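Local coordinates for protein Asp/Glu-specific dipeptidyl-peptidase (Flavobacterium psychrophilum, PDB 5JXF) that removes dipeptides from the N-terminus of oligopeptides as a serine peptidase of family S46, with strict specificity for aspartate or glutamate at the P1 position, at residues W231-T235 against V649-G653; S239-V243 against L719-M723; E291-S295 against Q561-M565; E311-A316 against Q469-L473. All coordinates share one frame; numbering follows the deposited sequence.

Contact 1. Residues W231-T235 against V649-G653; sequences WPRHT and VCFIG
The indole of Trp231 overlaps Ile652, whose CD1 methyl sits over the five-membered ring in a CH-pi contact, 3.6 Å from the ring centroid and 15° off its normal. The second branch lies over the rim of the six-membered ring, Ile652 CG2 coming within 3.5 Å of Trp231 CE3, so a branched residue serves both halves of the indole. Trp231 CG is anti to the backbone N (chi1 -179°), which places the ring against the strand, and Cys650 CB meets Trp231 CZ3 at 3.8 Å, near the ring plane. On the opposite face, with a cis peptide before Pro232, Arg233 N stands 3.4 Å above the plane, toward the rim. Cys650 SG, small enough to enter between backbone groups, lies 3.5 Å from Thr235 O. Replacing the indole by an alanine side chain is likely to leave both Ile652 branches facing a gap and Asn604 O without its donor, Trp231 NE1. The end of Arg233 leads away to a salt bridge with Asp679 of the ligand pockets, while His234 NE2 is hydrogen-bonded to Asp599 of the second subunit. The loop, between helix 224-227 and strand 239-245, packs on strand 648-653, itself flanked by strands 601-608 and 698-702.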
loop_
_atom_site.group_PDB
_atom_site.type_symbol
_atom_site.label_atom_id
_atom_site.label_comp_id
_atom_site.label_asym_id
_atom_site.label_seq_id
_atom_site.Cartn_x
_atom_site.Cartn_y
_atom_site.Cartn_z
ATOM N N TRP A 231 -3.735 9.466 -1.031
ATOM C CA TRP A 231 -3.692 9.558 -2.483
ATOM C C TRP A 231 -2.952 8.305 -3.032
ATOM O O TRP A 231 -2.000 7.836 -2.408
ATOM C CB TRP A 231 -2.960 10.821 -2.927
ATOM C CG TRP A 231 -2.901 10.967 -4.416
ATOM C CD1 TRP A 231 -1.832 10.721 -5.229
ATOM C CD2 TRP A 231 -3.964 11.398 -5.265
ATOM N NE1 TRP A 231 -2.168 10.968 -6.538
ATOM C CE2 TRP A 231 -3.474 11.380 -6.587
ATOM C CE3 TRP A 231 -5.282 11.801 -5.036
ATOM C CZ2 TRP A 231 -4.262 11.726 -7.673
ATOM C CZ3 TRP A 231 -6.062 12.139 -6.117
ATOM C CH2 TRP A 231 -5.549 12.107 -7.419
ATOM N N PRO A 232 -3.377 7.755 -4.184
ATOM C CA PRO A 232 -4.520 8.029 -5.064
ATOM C C PRO A 232 -5.869 7.842 -4.372
ATOM O O PRO A 232 -6.030 7.006 -3.477
ATOM C CB PRO A 232 -4.345 7.014 -6.191
ATOM C CG PRO A 232 -2.871 6.734 -6.208
ATOM C CD PRO A 232 -2.466 6.752 -4.779
ATOM N N ARG A 233 -6.824 8.671 -4.765
ATOM C CA ARG A 233 -8.147 8.653 -4.171
ATOM C C ARG A 233 -9.173 8.703 -5.289
ATOM O O ARG A 233 -8.995 9.414 -6.279
ATOM C CB ARG A 233 -8.344 9.846 -3.212
ATOM C CG ARG A 233 -9.760 9.954 -2.625
ATOM C CD ARG A 233 -9.847 9.251 -1.263
ATOM N NE ARG A 233 -8.968 9.979 -0.394
ATOM C CZ ARG A 233 -9.315 10.630 0.701
ATOM N NH1 ARG A 233 -10.554 10.611 1.172
ATOM N NH2 ARG A 233 -8.368 11.257 1.342
ATOM N N HIS A 234 -10.264 7.969 -5.115
ATOM C CA HIS A 234 -11.300 7.910 -6.126
ATOM C C HIS A 234 -12.674 8.161 -5.526
ATOM O O HIS A 234 -13.639 7.484 -5.887
ATOM C CB HIS A 234 -11.258 6.544 -6.826
ATOM C CG HIS A 234 -9.894 6.169 -7.308
ATOM N ND1 HIS A 234 -8.877 5.829 -6.451
ATOM C CD2 HIS A 234 -9.374 6.110 -8.557
ATOM C CE1 HIS A 234 -7.785 5.561 -7.148
ATOM N NE2 HIS A 234 -8.060 5.722 -8.429
ATOM N N THR A 235 -12.756 9.165 -4.644
ATOM C CA THR A 235 -13.967 9.475 -3.875
ATOM C C THR A 235 -14.745 10.680 -4.400
ATOM O O THR A 235 -14.194 11.778 -4.518
ATOM C CB THR A 235 -13.618 9.757 -2.404
ATOM O OG1 THR A 235 -12.841 8.675 -1.868
ATOM C CG2 THR A 235 -14.884 9.941 -1.583
ATOM N N VAL A 649 -11.799 11.696 -11.839
ATOM C CA VAL A 649 -12.513 11.573 -10.590
ATOM C C VAL A 649 -11.949 12.545 -9.549
ATOM O O VAL A 649 -12.704 13.302 -8.954
ATOM C CB VAL A 649 -12.482 10.122 -10.087
ATOM C CG1 VAL A 649 -13.006 10.029 -8.684
ATOM C CG2 VAL A 649 -13.316 9.253 -10.994
ATOM N N CYS A 650 -10.635 12.521 -9.332
ATOM C CA CYS A 650 -9.986 13.404 -8.361
ATOM C C CYS A 650 -8.698 13.948 -8.944
ATOM O O CYS A 650 -8.167 13.399 -9.917
ATOM C CB CYS A 650 -9.666 12.678 -7.041
ATOM S SG CYS A 650 -11.060 11.949 -6.154
ATOM N N PHE A 651 -8.198 15.021 -8.338
ATOM C CA PHE A 651 -6.845 15.492 -8.620
ATOM C C PHE A 651 -6.235 16.189 -7.404
ATOM O O PHE A 651 -6.904 16.387 -6.388
ATOM C CB PHE A 651 -6.814 16.413 -9.859
ATOM C CG PHE A 651 -7.540 17.738 -9.690
ATOM C CD1 PHE A 651 -8.901 17.828 -9.900
ATOM C CD2 PHE A 651 -6.840 18.896 -9.378
ATOM C CE1 PHE A 651 -9.566 19.056 -9.772
ATOM C CE2 PHE A 651 -7.492 20.118 -9.261
ATOM C CZ PHE A 651 -8.854 20.197 -9.450
ATOM N N ILE A 652 -4.950 16.525 -7.499
ATOM C CA ILE A 652 -4.218 17.079 -6.368
ATOM C C ILE A 652 -3.352 18.251 -6.804
ATOM O O ILE A 652 -2.907 18.298 -7.944
ATOM C CB ILE A 652 -3.292 16.030 -5.676
ATOM C CG1 ILE A 652 -2.485 15.226 -6.710
ATOM C CG2 ILE A 652 -4.103 15.077 -4.837
ATOM C CD1 ILE A 652 -1.365 14.301 -6.066
ATOM N N GLY A 653 -3.106 19.178 -5.885
ATOM C CA GLY A 653 -2.236 20.301 -6.152
ATOM C C GLY A 653 -1.421 20.768 -4.963
ATOM O O GLY A 653 -1.513 20.232 -3.860
#

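Contact 2. Residues S239-V243 against L719-M723; sequences SMFRV and LINEM
Strand 239-245 belongs to the antiparallel sheet of one barrel of the chymotrypsin-like double-barrel fold, where it runs between strands 95-98 and 197-214, and here it meets the end of the short helix 717-721 near the C-terminus. The alternation of a strand sends Met240 and Arg242 toward that helix end, with Phe241 on the other face. Arg242 carries the polar half of the contact. Its NH1 donates to Glu722 OE2 at 2.7 Å in a salt bridge, with the acceptor almost in the guanidinium plane and an N-H...O angle of 155°. The carboxylate oxygen is met on its syn side, although the arginine nitrogen lies 30° out of the carboxylate plane. A second, weak bond joins Arg242 NH2 to Glu722 OE1 at 3.3 Å. With CG anti to the backbone N (chi1 -176°), the arginine runs out from the strand, then bends at chi3 to bring this edge to the glutamate. The apolar part lies alongside: Met240 and Met723 reach tip to tip, their CE methyls 4.0 Å apart, and Leu719 CD1 lies 4.4 Å from Met240 SD. Long, unbranched methionines can span the distance between strand and helix end. A leucine in place of Arg242 would probably leave Glu722 and Glu130, which pairs with Arg242 NE, without their shared cation. Glu722 OE2 also bonds to Ser91 OG and Arg242 NH1 to Lys93 O, so the ion pair has further partners, and the guanidinium between Glu722 and Glu130 probably favours the ionised form of each.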
loop_
_atom_site.group_PDB
_atom_site.type_symbol
_atom_site.label_atom_id
_atom_site.label_comp_id
_atom_site.label_asym_id
_atom_site.label_seq_id
_atom_site.Cartn_x
_atom_site.Cartn_y
_atom_site.Cartn_z
ATOM N N SER A 239 -21.779 17.129 -1.601
ATOM C CA SER A 239 -23.225 17.195 -1.381
ATOM C C SER A 239 -23.700 18.613 -1.719
ATOM O O SER A 239 -22.895 19.530 -1.818
ATOM C CB SER A 239 -23.593 16.814 0.053
ATOM O OG SER A 239 -22.954 17.666 0.991
ATOM N N MET A 240 -24.997 18.772 -1.937
ATOM C CA MET A 240 -25.534 20.047 -2.391
ATOM C C MET A 240 -26.627 20.549 -1.478
ATOM O O MET A 240 -27.483 19.793 -1.027
ATOM C CB MET A 240 -26.062 19.940 -3.815
ATOM C CG MET A 240 -24.961 19.715 -4.843
ATOM S SD MET A 240 -25.537 19.764 -6.544
ATOM C CE MET A 240 -23.984 19.720 -7.447
ATOM N N PHE A 241 -26.571 21.844 -1.207
ATOM C CA PHE A 241 -27.551 22.494 -0.351
ATOM C C PHE A 241 -28.079 23.713 -1.082
ATOM O O PHE A 241 -27.523 24.086 -2.120
ATOM C CB PHE A 241 -26.910 22.877 0.982
ATOM C CG PHE A 241 -26.629 21.700 1.882
ATOM C CD1 PHE A 241 -25.513 20.897 1.677
ATOM C CD2 PHE A 241 -27.492 21.385 2.927
ATOM C CE1 PHE A 241 -25.264 19.825 2.504
ATOM C CE2 PHE A 241 -27.243 20.315 3.760
ATOM C CZ PHE A 241 -26.129 19.535 3.549
ATOM N N ARG A 242 -29.149 24.334 -0.574
ATOM C CA ARG A 242 -29.625 25.577 -1.179
ATOM C C ARG A 242 -29.904 26.617 -0.095
ATOM O O ARG A 242 -30.592 26.327 0.873
ATOM C CB ARG A 242 -30.882 25.363 -2.023
ATOM C CG ARG A 242 -31.320 26.650 -2.738
ATOM C CD ARG A 242 -32.665 26.528 -3.402
ATOM N NE ARG A 242 -32.748 25.322 -4.219
ATOM C CZ ARG A 242 -32.225 25.216 -5.436
ATOM N NH1 ARG A 242 -31.573 26.246 -5.967
ATOM N NH2 ARG A 242 -32.342 24.077 -6.110
ATOM N N VAL A 243 -29.339 27.806 -0.251
ATOM C CA VAL A 243 -29.499 28.850 0.750
ATOM C C VAL A 243 -30.850 29.540 0.490
ATOM O O VAL A 243 -31.188 29.844 -0.646
ATOM C CB VAL A 243 -28.351 29.873 0.703
ATOM C CG1 VAL A 243 -28.544 30.973 1.786
ATOM C CG2 VAL A 243 -27.008 29.193 0.861
ATOM N N LEU A 719 -30.733 20.257 -11.609
ATOM C CA LEU A 719 -29.802 21.040 -10.807
ATOM C C LEU A 719 -28.681 21.582 -11.682
ATOM O O LEU A 719 -28.154 22.667 -11.426
ATOM C CB LEU A 719 -29.235 20.215 -9.665
ATOM C CG LEU A 719 -30.309 19.618 -8.764
ATOM C CD1 LEU A 719 -29.657 18.702 -7.736
ATOM C CD2 LEU A 719 -31.128 20.728 -8.088
ATOM N N ILE A 720 -28.334 20.844 -12.731
ATOM C CA ILE A 720 -27.289 21.298 -13.636
ATOM C C ILE A 720 -27.754 22.474 -14.486
ATOM O O ILE A 720 -26.992 23.406 -14.740
ATOM C CB ILE A 720 -26.818 20.165 -14.557
ATOM C CG1 ILE A 720 -26.276 19.013 -13.711
ATOM C CG2 ILE A 720 -25.776 20.675 -15.552
ATOM C CD1 ILE A 720 -25.456 18.037 -14.486
ATOM N N ASN A 721 -29.008 22.429 -14.921
ATOM C CA ASN A 721 -29.565 23.488 -15.756
ATOM C C ASN A 721 -29.465 24.840 -15.059
ATOM O O ASN A 721 -29.454 25.888 -15.703
ATOM C CB ASN A 721 -31.023 23.178 -16.121
ATOM C CG ASN A 721 -31.151 21.978 -17.060
ATOM O OD1 ASN A 721 -30.239 21.685 -17.835
ATOM N ND2 ASN A 721 -32.290 21.292 -17.003
ATOM N N GLU A 722 -29.369 24.779 -13.733
ATOM C CA GLU A 722 -29.247 25.938 -12.855
ATOM C C GLU A 722 -27.848 26.545 -12.936
ATOM O O GLU A 722 -27.653 27.710 -12.624
ATOM C CB GLU A 722 -29.548 25.507 -11.419
ATOM C CG GLU A 722 -30.207 26.500 -10.541
ATOM C CD GLU A 722 -30.470 25.919 -9.163
ATOM O OE1 GLU A 722 -31.047 24.817 -9.077
ATOM O OE2 GLU A 722 -30.063 26.556 -8.169
ATOM N N MET A 723 -26.862 25.750 -13.341
ATOM C CA MET A 723 -25.486 26.239 -13.301
ATOM C C MET A 723 -25.094 26.917 -14.610
ATOM O O MET A 723 -25.808 26.840 -15.596
ATOM C CB MET A 723 -24.520 25.103 -12.992
ATOM C CG MET A 723 -24.874 24.289 -11.752
ATOM S SD MET A 723 -23.864 22.792 -11.709
ATOM C CE MET A 723 -24.923 21.705 -10.760
#

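Contact 3. Residues E291-S295 against Q561-M565; sequences EYLPS and QRIYM
The carbonyl oxygen Tyr292 O is approached by several groups of helix 547-571: Gln561 NE2 lies 3.5 Å away, Tyr564 CE2 comes equally near, and Gln568 NE2 adds a weak hydrogen bond. This oxygen belongs to the loop leading into helix 295-325, whose N-cap position is Pro294, and a Met-aromatic contact is part of what joins loop and helix. Met565 bends at chi2 (63°) and again at chi3, which lays its thioether across the Tyr292 ring. The CE methyl stands over one face, offset toward the rim and 3.8 Å from the ring centroid, whereas SD comes in obliquely at 4.1 Å from the same centroid. Glu291 CB backs the opposite face over its centre, so the ring is packed from both sides, and Tyr292 OH is hydrogen-bonded to Phe578 O. A flexible, polarisable methionine fits such a surface well. Tyr564 instead turns its ring edge to the loop, with CE2 3.8 Å from Pro294 N; proline suits this place because a helix start needs no N-H there. Tyr564 also meets Phe371 of helix 360-375 edge-to-face. Buried with no polar partner in the model, Gln561 OE1 rests against carbon, 3.5 Å from Pro294 CD and 3.7 Å from Leu293 CD2.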
loop_
_atom_site.group_PDB
_atom_site.type_symbol
_atom_site.label_atom_id
_atom_site.label_comp_id
_atom_site.label_asym_id
_atom_site.label_seq_id
_atom_site.Cartn_x
_atom_site.Cartn_y
_atom_site.Cartn_z
ATOM N N GLU A 291 2.277 27.003 12.398
ATOM C CA GLU A 291 3.522 26.850 11.651
ATOM C C GLU A 291 4.726 27.378 12.411
ATOM O O GLU A 291 5.871 27.127 12.026
ATOM C CB GLU A 291 3.442 27.563 10.297
ATOM C CG GLU A 291 2.314 27.103 9.371
ATOM C CD GLU A 291 2.378 25.627 9.024
ATOM O OE1 GLU A 291 3.465 25.016 9.119
ATOM O OE2 GLU A 291 1.322 25.078 8.660
ATOM N N TYR A 292 4.473 28.113 13.487
ATOM C CA TYR A 292 5.543 28.865 14.120
ATOM C C TYR A 292 5.865 28.405 15.539
ATOM O O TYR A 292 6.328 29.191 16.365
ATOM C CB TYR A 292 5.172 30.338 14.105
ATOM C CG TYR A 292 4.762 30.783 12.725
ATOM C CD1 TYR A 292 5.707 30.933 11.722
ATOM C CD2 TYR A 292 3.423 31.021 12.413
ATOM C CE1 TYR A 292 5.340 31.330 10.455
ATOM C CE2 TYR A 292 3.047 31.412 11.143
ATOM C CZ TYR A 292 4.011 31.562 10.169
ATOM O OH TYR A 292 3.655 31.952 8.902
ATOM N N LEU A 293 5.626 27.129 15.811
ATOM C CA LEU A 293 5.860 26.579 17.135
ATOM C C LEU A 293 7.349 26.449 17.418
ATOM O O LEU A 293 8.163 26.405 16.500
ATOM C CB LEU A 293 5.175 25.220 17.276
ATOM C CG LEU A 293 3.658 25.254 17.452
ATOM C CD1 LEU A 293 3.092 23.850 17.543
ATOM C CD2 LEU A 293 3.277 26.077 18.669
ATOM N N PRO A 294 7.710 26.419 18.704
ATOM C CA PRO A 294 9.062 26.091 19.157
ATOM C C PRO A 294 9.329 24.603 19.020
ATOM O O PRO A 294 8.373 23.848 18.865
ATOM C CB PRO A 294 9.023 26.478 20.623
ATOM C CG PRO A 294 7.603 26.152 20.992
ATOM C CD PRO A 294 6.824 26.699 19.846
ATOM N N SER A 295 10.595 24.202 19.106
ATOM C CA SER A 295 10.987 22.797 19.072
ATOM C C SER A 295 10.211 21.970 20.079
ATOM O O SER A 295 9.796 20.842 19.803
ATOM C CB SER A 295 12.486 22.648 19.365
ATOM O OG SER A 295 13.284 23.158 18.312
ATOM N N GLN A 561 4.140 32.540 23.365
ATOM C CA GLN A 561 3.915 32.243 21.949
ATOM C C GLN A 561 3.491 33.497 21.175
ATOM O O GLN A 561 3.891 33.697 20.027
ATOM C CB GLN A 561 2.860 31.139 21.805
ATOM C CG GLN A 561 2.588 30.705 20.380
ATOM C CD GLN A 561 3.835 30.246 19.659
ATOM O OE1 GLN A 561 4.481 29.277 20.070
ATOM N NE2 GLN A 561 4.179 30.933 18.573
ATOM N N ARG A 562 2.687 34.342 21.815
ATOM C CA ARG A 562 2.316 35.627 21.233
ATOM C C ARG A 562 3.557 36.463 20.908
ATOM O O ARG A 562 3.630 37.088 19.846
ATOM C CB ARG A 562 1.386 36.397 22.176
ATOM C CG ARG A 562 1.024 37.802 21.700
ATOM C CD ARG A 562 -0.048 38.446 22.573
ATOM N NE ARG A 562 0.468 38.830 23.887
ATOM C CZ ARG A 562 0.241 38.151 25.007
ATOM N NH1 ARG A 562 -0.506 37.058 24.977
ATOM N NH2 ARG A 562 0.753 38.563 26.160
ATOM N N ILE A 563 4.532 36.459 21.820
ATOM C CA ILE A 563 5.756 37.246 21.654
ATOM C C ILE A 563 6.701 36.597 20.651
ATOM O O ILE A 563 7.347 37.280 19.851
ATOM C CB ILE A 563 6.491 37.422 22.987
ATOM C CG1 ILE A 563 5.623 38.199 23.973
ATOM C CG2 ILE A 563 7.827 38.133 22.790
ATOM C CD1 ILE A 563 6.283 38.382 25.319
ATOM N N TYR A 564 6.771 35.273 20.703
ATOM C CA TYR A 564 7.576 34.507 19.763
ATOM C C TYR A 564 7.117 34.801 18.334
ATOM O O TYR A 564 7.941 34.945 17.427
ATOM C CB TYR A 564 7.475 33.011 20.076
ATOM C CG TYR A 564 8.465 32.135 19.339
ATOM C CD1 TYR A 564 9.669 32.644 18.864
ATOM C CD2 TYR A 564 8.184 30.796 19.108
ATOM C CE1 TYR A 564 10.565 31.839 18.186
ATOM C CE2 TYR A 564 9.065 29.982 18.431
ATOM C CZ TYR A 564 10.254 30.503 17.969
ATOM O OH TYR A 564 11.128 29.679 17.296
ATOM N N MET A 565 5.801 34.905 18.149
ATOM C CA MET A 565 5.213 35.206 16.843
ATOM C C MET A 565 5.653 36.585 16.354
ATOM O O MET A 565 6.141 36.733 15.232
ATOM C CB MET A 565 3.684 35.132 16.920
ATOM C CG MET A 565 2.957 35.155 15.572
ATOM S SD MET A 565 3.363 33.730 14.534
ATOM C CE MET A 565 4.244 34.531 13.195
#

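Contact 4. Residues E311-A316 against Q469-L473; sequences EIREAA and QLVAL
Helices 311-316 and 469-473 run nearly antiparallel, at 157° between their N-to-C directions, and their axes come to 9.6 Å at the closest point. The nearest backbone pairs, Ile312 with Leu470 and Ala315 with Gln469, have their CA atoms 6.6 Å apart. A small residue suits the point of close approach: the Ala315 methyl points toward the partner helix and is met by three side chains. Gln469 CG lies 3.5 Å from Ala315 CB, and Leu473 CD1 and Leu470 CD1 follow at 3.7 Å and 4.0 Å. With CG anti to the backbone N (chi1 -176°), Gln469 lays CG on the alanine methyl, and the chain then bends at chi2. Leu473 CD1 touches both the Ala315 methyl and the carbonyl Glu311 O, while CD2 runs beside the carboxylate of Glu311 on the less buried flank. Leu470 fills the deeper side. Its CD1 comes up against the backbone between Ile312 O and Ala316 N, 3.8 Å from each, and Ile312 CG2 packs on Leu470 CG at 4.1 Å, the two side chains crossing at about a right angle. Ala316 adds a second small residue, whose CB lets the same leucine methyl lie close to the main chain. The contact is mainly aliphatic packing, leucine methyls lying against small residues and main chain. Behind the pair, helix 386-415 covers the buried flank with Tyr407, Glu410 and Asn415, and Arg313, turned away from helix 460-477, reaches Glu410 and the side chains of helix 328-357.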
loop_
_atom_site.group_PDB
_atom_site.type_symbol
_atom_site.label_atom_id
_atom_site.label_comp_id
_atom_site.label_asym_id
_atom_site.label_seq_id
_atom_site.Cartn_x
_atom_site.Cartn_y
_atom_site.Cartn_z
ATOM N N GLU A 311 -3.999 6.091 20.914
ATOM C CA GLU A 311 -4.329 4.838 21.598
ATOM C C GLU A 311 -5.762 4.841 22.128
ATOM O O GLU A 311 -6.471 3.839 22.030
ATOM C CB GLU A 311 -3.350 4.574 22.749
ATOM C CG GLU A 311 -2.521 3.318 22.566
ATOM C CD GLU A 311 -1.692 2.973 23.799
ATOM O OE1 GLU A 311 -2.255 2.404 24.761
ATOM O OE2 GLU A 311 -0.476 3.263 23.808
ATOM N N ILE A 312 -6.192 5.978 22.672
ATOM C CA ILE A 312 -7.546 6.080 23.206
ATOM C C ILE A 312 -8.602 5.950 22.115
ATOM O O ILE A 312 -9.539 5.175 22.265
ATOM C CB ILE A 312 -7.770 7.399 23.956
ATOM C CG1 ILE A 312 -6.859 7.471 25.173
ATOM C CG2 ILE A 312 -9.227 7.526 24.399
ATOM C CD1 ILE A 312 -7.026 8.768 25.924
ATOM N N ARG A 313 -8.459 6.694 21.021
ATOM C CA ARG A 313 -9.445 6.639 19.937
ATOM C C ARG A 313 -9.463 5.271 19.236
ATOM O O ARG A 313 -10.514 4.797 18.798
ATOM C CB ARG A 313 -9.185 7.748 18.909
ATOM C CG ARG A 313 -9.539 9.145 19.432
ATOM C CD ARG A 313 -9.407 10.240 18.382
ATOM N NE ARG A 313 -9.779 11.539 18.946
ATOM C CZ ARG A 313 -10.521 12.450 18.321
ATOM N NH1 ARG A 313 -10.970 12.211 17.090
ATOM N NH2 ARG A 313 -10.805 13.608 18.920
ATOM N N GLU A 314 -8.303 4.638 19.133
ATOM C CA GLU A 314 -8.225 3.337 18.466
ATOM C C GLU A 314 -9.092 2.295 19.178
ATOM O O GLU A 314 -9.832 1.546 18.542
ATOM C CB GLU A 314 -6.771 2.853 18.391
ATOM C CG GLU A 314 -6.579 1.594 17.561
ATOM C CD GLU A 314 -6.934 0.335 18.329
ATOM O OE1 GLU A 314 -6.768 0.330 19.572
ATOM O OE2 GLU A 314 -7.403 -0.635 17.693
ATOM N N ALA A 315 -8.988 2.248 20.500
ATOM C CA ALA A 315 -9.790 1.320 21.282
ATOM C C ALA A 315 -11.285 1.625 21.107
ATOM O O ALA A 315 -12.080 0.713 20.889
ATOM C CB ALA A 315 -9.389 1.379 22.739
ATOM N N ALA A 316 -11.660 2.906 21.176
ATOM C CA ALA A 316 -13.057 3.315 20.983
ATOM C C ALA A 316 -13.608 2.916 19.615
ATOM O O ALA A 316 -14.712 2.370 19.507
ATOM C CB ALA A 316 -13.207 4.828 21.169
ATOM N N GLN A 469 -13.517 -0.397 27.828
ATOM C CA GLN A 469 -12.179 -0.379 27.244
ATOM C C GLN A 469 -11.408 0.919 27.529
ATOM O O GLN A 469 -10.188 0.903 27.676
ATOM C CB GLN A 469 -12.281 -0.612 25.740
ATOM C CG GLN A 469 -10.953 -0.715 25.016
ATOM C CD GLN A 469 -10.170 -1.965 25.372
ATOM O OE1 GLN A 469 -9.415 -1.989 26.346
ATOM N NE2 GLN A 469 -10.347 -3.011 24.578
ATOM N N LEU A 470 -12.117 2.038 27.615
ATOM C CA LEU A 470 -11.467 3.344 27.782
ATOM C C LEU A 470 -11.100 3.644 29.238
ATOM O O LEU A 470 -10.068 4.257 29.523
ATOM C CB LEU A 470 -12.367 4.458 27.236
ATOM C CG LEU A 470 -12.063 4.920 25.810
ATOM C CD1 LEU A 470 -11.799 3.724 24.886
ATOM C CD2 LEU A 470 -13.231 5.722 25.314
ATOM N N VAL A 471 -11.960 3.226 30.158
ATOM C CA VAL A 471 -11.671 3.382 31.575
ATOM C C VAL A 471 -10.454 2.531 31.952
ATOM O O VAL A 471 -9.641 2.931 32.791
ATOM C CB VAL A 471 -12.893 3.005 32.433
ATOM C CG1 VAL A 471 -12.536 2.990 33.907
ATOM C CG2 VAL A 471 -14.030 3.985 32.174
ATOM N N ALA A 472 -10.318 1.373 31.305
ATOM C CA ALA A 472 -9.134 0.545 31.466
ATOM C C ALA A 472 -7.869 1.316 31.077
ATOM O O ALA A 472 -6.869 1.276 31.793
ATOM C CB ALA A 472 -9.258 -0.724 30.643
ATOM N N LEU A 473 -7.919 2.034 29.959
ATOM C CA LEU A 473 -6.740 2.750 29.480
ATOM C C LEU A 473 -6.340 3.902 30.406
ATOM O O LEU A 473 -5.153 4.106 30.675
ATOM C CB LEU A 473 -6.981 3.274 28.065
ATOM C CG LEU A 473 -7.051 2.236 26.943
ATOM C CD1 LEU A 473 -7.642 2.858 25.669
ATOM C CD2 LEU A 473 -5.671 1.626 26.677
#

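Overall arrangement
Contacts 1 and 2 belong to the catalytic, barrel-forming part of the chain, with centres 23 Å apart. Their first segments follow each other closely in sequence around Asp237, by similarity the acid of the charge relay with His101 and Ser662; the Thr235 side chain is about 4 Å from that of Asp237, and the Arg233 side chain about 5 Å from the bound arginine. Contacts 3 and 4 lie in the helical part, centres 32 Å apart, joined by helix 295-325, which begins at contact 3 and passes through contact 4. The side chain of Ala316 in contact 4 is about 14 Å from the bound arginine. Contacts 2 and 3, with centres 43 Å apart, lie on opposite sides of the chain's centre.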